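Long-range contact in N-acylglucosamine 2-epimerase (Marinomonas mediterranea, PDB 5X32), which catalyses the reversible isomerization of D-mannose to D-fructose and, less efficiently, acts on D-lyxose, but does not accept D-glucose: residues M20-F34 and E73-L85. Numbering follows the deposited sequence.
Sequences MAFYFPTCIDPEGGF and EYKHAAVHGIQYL
His80 points its imidazole from helix 72-89 into the loop 29-33: Ile28 CG2 and Asp29 O lie at the ring edge near its plane, and His80 CE1 is 3.1 Å from Asp29 O. His80 NE2 is 3.0 Å from Gly33 N, which sits obliquely to the ring. With CG anti to the backbone N (chi1 177°), the ring extends far enough to reach this backbone. One turn on, the Tyr84 ring lies against the glycines, its CG 3.3 Å from Gly33 CA. The Phe34 ring turns its edge to Ala77 O, CZ to O 3.1 Å, and its CE1 lies by Gly81 CA, where the helix has no side chain. Toward the other end, the edge of Tyr74 meets one face of Phe24, with planes at 77° and centroids 5.5 Å apart. Met20 CE sits over a face of Tyr74, 4.0 Å from the ring centroid, a CH-pi contact. Between these ends, Ile28 CD1 packs on Ala77 CB at 3.9 Å. The loop bends at an Asx turn, Glu31 N to Asp29 OD1, and Asp29 OD2 forms a salt bridge with Arg50. Were His80 an alanine, Ile28 CG2 and the Asp29-Gly33 backbone would probably lose their imidazole neighbour, leaving a gap. In the outer layer of the (alpha/alpha)6 barrel, the loop after helix 9-23 thus meets helix 72-89 mainly through aromatic and aliphatic packing, with imidazole and Phe34 edges set against backbone.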
loop_
_atom_site.group_PDB
_atom_site.type_symbol
_atom_site.label_atom_id
_atom_site.label_comp_id
_atom_site.label_asym_id
_atom_site.label_seq_id
_atom_site.Cartn_x
_atom_site.Cartn_y
_atom_site.Cartn_z
ATOM N N MET A 20 -11.610 -11.898 -0.588
ATOM C CA MET A 20 -11.898 -12.005 0.832
ATOM C C MET A 20 -12.068 -13.477 1.182
ATOM O O MET A 20 -11.564 -13.951 2.214
ATOM C CB MET A 20 -13.154 -11.210 1.199
ATOM C CG MET A 20 -12.923 -9.733 1.402
ATOM S SD MET A 20 -11.675 -9.426 2.655
ATOM C CE MET A 20 -12.595 -9.768 4.155
ATOM N N ALA A 21 -12.766 -14.194 0.298
ATOM C CA ALA A 21 -13.071 -15.599 0.548
ATOM C C ALA A 21 -11.820 -16.471 0.526
ATOM O O ALA A 21 -11.820 -17.532 1.137
ATOM C CB ALA A 21 -14.077 -16.101 -0.435
ATOM N N PHE A 22 -10.779 -16.072 -0.213
ATOM C CA PHE A 22 -9.510 -16.828 -0.154
ATOM C C PHE A 22 -8.855 -16.771 1.229
ATOM O O PHE A 22 -8.228 -17.742 1.644
ATOM C CB PHE A 22 -8.495 -16.341 -1.196
ATOM C CG PHE A 22 -7.096 -16.904 -0.999
ATOM C CD1 PHE A 22 -6.761 -18.154 -1.480
ATOM C CD2 PHE A 22 -6.122 -16.173 -0.329
ATOM C CE1 PHE A 22 -5.481 -18.664 -1.300
ATOM C CE2 PHE A 22 -4.844 -16.682 -0.138
ATOM C CZ PHE A 22 -4.525 -17.924 -0.630
ATOM N N TYR A 23 -8.964 -15.630 1.915
ATOM C CA TYR A 23 -8.273 -15.410 3.200
ATOM C C TYR A 23 -9.135 -15.787 4.424
ATOM O O TYR A 23 -8.622 -16.214 5.463
ATOM C CB TYR A 23 -7.823 -13.933 3.336
ATOM C CG TYR A 23 -6.680 -13.486 2.437
ATOM C CD1 TYR A 23 -5.364 -13.835 2.722
ATOM C CD2 TYR A 23 -6.911 -12.675 1.334
ATOM C CE1 TYR A 23 -4.306 -13.421 1.905
ATOM C CE2 TYR A 23 -5.854 -12.240 0.501
ATOM C CZ TYR A 23 -4.558 -12.614 0.796
ATOM O OH TYR A 23 -3.520 -12.188 -0.006
ATOM N N PHE A 24 -10.443 -15.591 4.299
ATOM C CA PHE A 24 -11.391 -15.848 5.380
ATOM C C PHE A 24 -12.057 -17.209 5.162
ATOM O O PHE A 24 -12.471 -17.518 4.036
ATOM C CB PHE A 24 -12.435 -14.728 5.453
ATOM C CG PHE A 24 -13.272 -14.747 6.703
ATOM C CD1 PHE A 24 -12.730 -14.391 7.932
ATOM C CD2 PHE A 24 -14.611 -15.100 6.642
ATOM C CE1 PHE A 24 -13.503 -14.408 9.082
ATOM C CE2 PHE A 24 -15.394 -15.113 7.786
ATOM C CZ PHE A 24 -14.839 -14.769 9.011
ATOM N N PRO A 25 -12.135 -18.040 6.228
ATOM C CA PRO A 25 -11.689 -17.761 7.601
ATOM C C PRO A 25 -10.306 -18.323 7.945
ATOM O O PRO A 25 -9.911 -18.266 9.117
ATOM C CB PRO A 25 -12.740 -18.476 8.438
ATOM C CG PRO A 25 -12.982 -19.725 7.615
ATOM C CD PRO A 25 -12.904 -19.299 6.169
ATOM N N THR A 26 -9.580 -18.814 6.942
ATOM C CA THR A 26 -8.279 -19.451 7.141
ATOM C C THR A 26 -7.225 -18.595 7.872
ATOM O O THR A 26 -6.421 -19.129 8.637
ATOM C CB THR A 26 -7.680 -19.868 5.784
ATOM O OG1 THR A 26 -8.694 -20.511 5.006
ATOM C CG2 THR A 26 -6.513 -20.825 5.966
ATOM N N CYS A 27 -7.211 -17.284 7.644
ATOM C CA CYS A 27 -6.144 -16.453 8.210
ATOM C C CYS A 27 -6.321 -16.223 9.703
ATOM O O CYS A 27 -5.402 -15.752 10.380
ATOM C CB CYS A 27 -6.080 -15.100 7.507
ATOM S SG CYS A 27 -7.610 -14.205 7.706
ATOM N N ILE A 28 -7.494 -16.569 10.222
ATOM C CA ILE A 28 -7.786 -16.321 11.630
ATOM C C ILE A 28 -7.033 -17.306 12.513
ATOM O O ILE A 28 -7.188 -18.519 12.371
ATOM C CB ILE A 28 -9.280 -16.445 11.927
ATOM C CG1 ILE A 28 -10.052 -15.461 11.056
ATOM C CG2 ILE A 28 -9.546 -16.239 13.419
ATOM C CD1 ILE A 28 -9.699 -14.028 11.344
ATOM N N ASP A 29 -6.172 -16.782 13.376
ATOM C CA ASP A 29 -5.496 -17.652 14.325
ATOM C C ASP A 29 -6.286 -17.618 15.633
ATOM O O ASP A 29 -6.328 -16.592 16.308
ATOM C CB ASP A 29 -4.034 -17.239 14.550
ATOM C CG ASP A 29 -3.327 -18.145 15.561
ATOM O OD1 ASP A 29 -3.929 -19.175 15.943
ATOM O OD2 ASP A 29 -2.187 -17.837 15.986
ATOM N N PRO A 30 -6.912 -18.745 15.988
ATOM C CA PRO A 30 -7.788 -18.802 17.167
ATOM C C PRO A 30 -7.026 -18.363 18.403
ATOM O O PRO A 30 -7.612 -17.746 19.283
ATOM C CB PRO A 30 -8.170 -20.282 17.232
ATOM C CG PRO A 30 -8.116 -20.713 15.784
ATOM C CD PRO A 30 -6.845 -20.054 15.311
ATOM N N GLU A 31 -5.714 -18.606 18.393
ATOM C CA GLU A 31 -4.778 -18.126 19.414
ATOM C C GLU A 31 -4.556 -16.633 19.456
ATOM O O GLU A 31 -4.047 -16.130 20.438
ATOM C CB GLU A 31 -3.401 -18.765 19.226
ATOM C CG GLU A 31 -3.377 -20.250 19.367
ATOM C CD GLU A 31 -3.563 -20.654 20.810
ATOM O OE1 GLU A 31 -2.537 -20.839 21.507
ATOM O OE2 GLU A 31 -4.735 -20.763 21.250
ATOM N N GLY A 32 -4.876 -15.929 18.375
ATOM C CA GLY A 32 -4.608 -14.501 18.307
ATOM C C GLY A 32 -3.985 -14.047 16.990
ATOM O O GLY A 32 -3.090 -14.704 16.442
ATOM N N GLY A 33 -4.481 -12.925 16.472
ATOM C CA GLY A 33 -3.960 -12.348 15.245
ATOM C C GLY A 33 -4.312 -13.133 14.005
ATOM O O GLY A 33 -5.307 -13.865 13.980
ATOM N N PHE A 34 -3.461 -13.020 12.995
ATOM C CA PHE A 34 -3.693 -13.695 11.732
ATOM C C PHE A 34 -2.492 -14.524 11.319
ATOM O O PHE A 34 -1.344 -14.173 11.603
ATOM C CB PHE A 34 -4.013 -12.675 10.618
ATOM C CG PHE A 34 -5.148 -11.746 10.953
ATOM C CD1 PHE A 34 -4.897 -10.474 11.425
ATOM C CD2 PHE A 34 -6.461 -12.155 10.840
ATOM C CE1 PHE A 34 -5.937 -9.616 11.752
ATOM C CE2 PHE A 34 -7.501 -11.308 11.167
ATOM C CZ PHE A 34 -7.237 -10.039 11.625
ATOM N N GLU A 73 -19.180 -10.595 10.981
ATOM C CA GLU A 73 -17.986 -11.349 11.328
ATOM C C GLU A 73 -16.705 -10.705 10.772
ATOM O O GLU A 73 -15.607 -10.992 11.258
ATOM C CB GLU A 73 -18.098 -12.799 10.851
ATOM C CG GLU A 73 -18.921 -13.026 9.578
ATOM C CD GLU A 73 -20.420 -13.174 9.856
ATOM O OE1 GLU A 73 -20.764 -13.730 10.926
ATOM O OE2 GLU A 73 -21.245 -12.788 8.994
ATOM N N TYR A 74 -16.844 -9.793 9.806
ATOM C CA TYR A 74 -15.691 -9.054 9.304
ATOM C C TYR A 74 -15.239 -8.027 10.325
ATOM O O TYR A 74 -14.038 -7.844 10.560
ATOM C CB TYR A 74 -16.015 -8.363 7.985
ATOM C CG TYR A 74 -16.115 -9.303 6.818
ATOM C CD1 TYR A 74 -15.511 -10.557 6.865
ATOM C CD2 TYR A 74 -16.800 -8.938 5.662
ATOM C CE1 TYR A 74 -15.586 -11.427 5.789
ATOM C CE2 TYR A 74 -16.884 -9.799 4.577
ATOM C CZ TYR A 74 -16.273 -11.044 4.644
ATOM O OH TYR A 74 -16.339 -11.917 3.578
ATOM N N LYS A 75 -16.209 -7.371 10.950
ATOM C CA LYS A 75 -15.908 -6.476 12.050
ATOM C C LYS A 75 -15.278 -7.269 13.193
ATOM O O LYS A 75 -14.355 -6.777 13.862
ATOM C CB LYS A 75 -17.164 -5.755 12.512
ATOM C CG LYS A 75 -16.909 -4.556 13.403
ATOM C CD LYS A 75 -18.187 -4.227 14.154
ATOM C CE LYS A 75 -17.977 -3.267 15.302
ATOM N NZ LYS A 75 -19.274 -3.087 16.013
ATOM N N HIS A 76 -15.742 -8.503 13.398
ATOM C CA HIS A 76 -15.121 -9.318 14.439
ATOM C C HIS A 76 -13.668 -9.650 14.121
ATOM O O HIS A 76 -12.802 -9.562 14.989
ATOM C CB HIS A 76 -15.881 -10.624 14.655
ATOM C CG HIS A 76 -17.244 -10.442 15.243
ATOM N ND1 HIS A 76 -18.181 -11.457 15.281
ATOM C CD2 HIS A 76 -17.824 -9.371 15.839
ATOM C CE1 HIS A 76 -19.280 -11.015 15.863
ATOM N NE2 HIS A 76 -19.091 -9.752 16.211
ATOM N N ALA A 77 -13.383 -9.960 12.861
ATOM C CA ALA A 77 -12.013 -10.283 12.473
ATOM C C ALA A 77 -11.121 -9.046 12.557
ATOM O O ALA A 77 -9.942 -9.148 12.932
ATOM C CB ALA A 77 -11.979 -10.884 11.081
ATOM N N ALA A 78 -11.672 -7.881 12.220
ATOM C CA ALA A 78 -10.896 -6.641 12.303
ATOM C C ALA A 78 -10.541 -6.337 13.752
ATOM O O ALA A 78 -9.416 -5.929 14.054
ATOM C CB ALA A 78 -11.658 -5.464 11.684
ATOM N N VAL A 79 -11.513 -6.525 14.644
ATOM C CA VAL A 79 -11.287 -6.309 16.073
ATOM C C VAL A 79 -10.307 -7.333 16.658
ATOM O O VAL A 79 -9.423 -6.985 17.449
ATOM C CB VAL A 79 -12.617 -6.333 16.845
ATOM C CG1 VAL A 79 -12.400 -6.719 18.302
ATOM C CG2 VAL A 79 -13.300 -4.973 16.724
ATOM N N HIS A 80 -10.466 -8.590 16.277
ATOM C CA HIS A 80 -9.495 -9.605 16.642
ATOM C C HIS A 80 -8.081 -9.126 16.253
ATOM O O HIS A 80 -7.127 -9.186 17.054
ATOM C CB HIS A 80 -9.863 -10.923 15.965
ATOM C CG HIS A 80 -8.895 -12.032 16.220
ATOM N ND1 HIS A 80 -8.717 -13.077 15.337
ATOM C CD2 HIS A 80 -8.043 -12.258 17.246
ATOM C CE1 HIS A 80 -7.799 -13.901 15.808
ATOM N NE2 HIS A 80 -7.376 -13.429 16.967
ATOM N N GLY A 81 -7.979 -8.571 15.046
ATOM C CA GLY A 81 -6.722 -8.046 14.558
ATOM C C GLY A 81 -6.187 -6.910 15.392
ATOM O O GLY A 81 -5.007 -6.901 15.739
ATOM N N ILE A 82 -7.058 -5.967 15.741
ATOM C CA ILE A 82 -6.661 -4.844 16.580
ATOM C C ILE A 82 -6.131 -5.339 17.932
ATOM O O ILE A 82 -5.131 -4.826 18.453
ATOM C CB ILE A 82 -7.826 -3.887 16.824
ATOM C CG1 ILE A 82 -8.320 -3.287 15.515
ATOM C CG2 ILE A 82 -7.379 -2.757 17.722
ATOM C CD1 ILE A 82 -7.334 -2.303 14.914
ATOM N N GLN A 83 -6.785 -6.356 18.483
ATOM C CA GLN A 83 -6.352 -6.912 19.759
ATOM C C GLN A 83 -4.936 -7.448 19.628
ATOM O O GLN A 83 -4.067 -7.136 20.448
ATOM C CB GLN A 83 -7.313 -8.007 20.229
ATOM C CG GLN A 83 -8.616 -7.465 20.773
ATOM C CD GLN A 83 -9.646 -8.550 21.007
ATOM O OE1 GLN A 83 -9.336 -9.744 20.960
ATOM N NE2 GLN A 83 -10.890 -8.141 21.249
ATOM N N TYR A 84 -4.688 -8.223 18.577
ATOM C CA TYR A 84 -3.338 -8.757 18.379
ATOM C C TYR A 84 -2.320 -7.634 18.195
ATOM O O TYR A 84 -1.164 -7.734 18.620
ATOM C CB TYR A 84 -3.283 -9.647 17.163
ATOM C CG TYR A 84 -1.998 -10.415 17.026
ATOM C CD1 TYR A 84 -1.751 -11.532 17.802
ATOM C CD2 TYR A 84 -1.006 -9.988 16.146
ATOM C CE1 TYR A 84 -0.572 -12.241 17.669
ATOM C CE2 TYR A 84 0.177 -10.681 16.012
ATOM C CZ TYR A 84 0.391 -11.808 16.772
ATOM O OH TYR A 84 1.577 -12.494 16.637
ATOM N N LEU A 85 -2.750 -6.574 17.527
ATOM C CA LEU A 85 -1.853 -5.472 17.257
ATOM C C LEU A 85 -1.396 -4.886 18.575
ATOM O O LEU A 85 -0.198 -4.725 18.816
ATOM C CB LEU A 85 -2.536 -4.410 16.385
ATOM C CG LEU A 85 -1.698 -3.170 16.068
ATOM C CD1 LEU A 85 -0.393 -3.537 15.374
ATOM C CD2 LEU A 85 -2.496 -2.202 15.203
#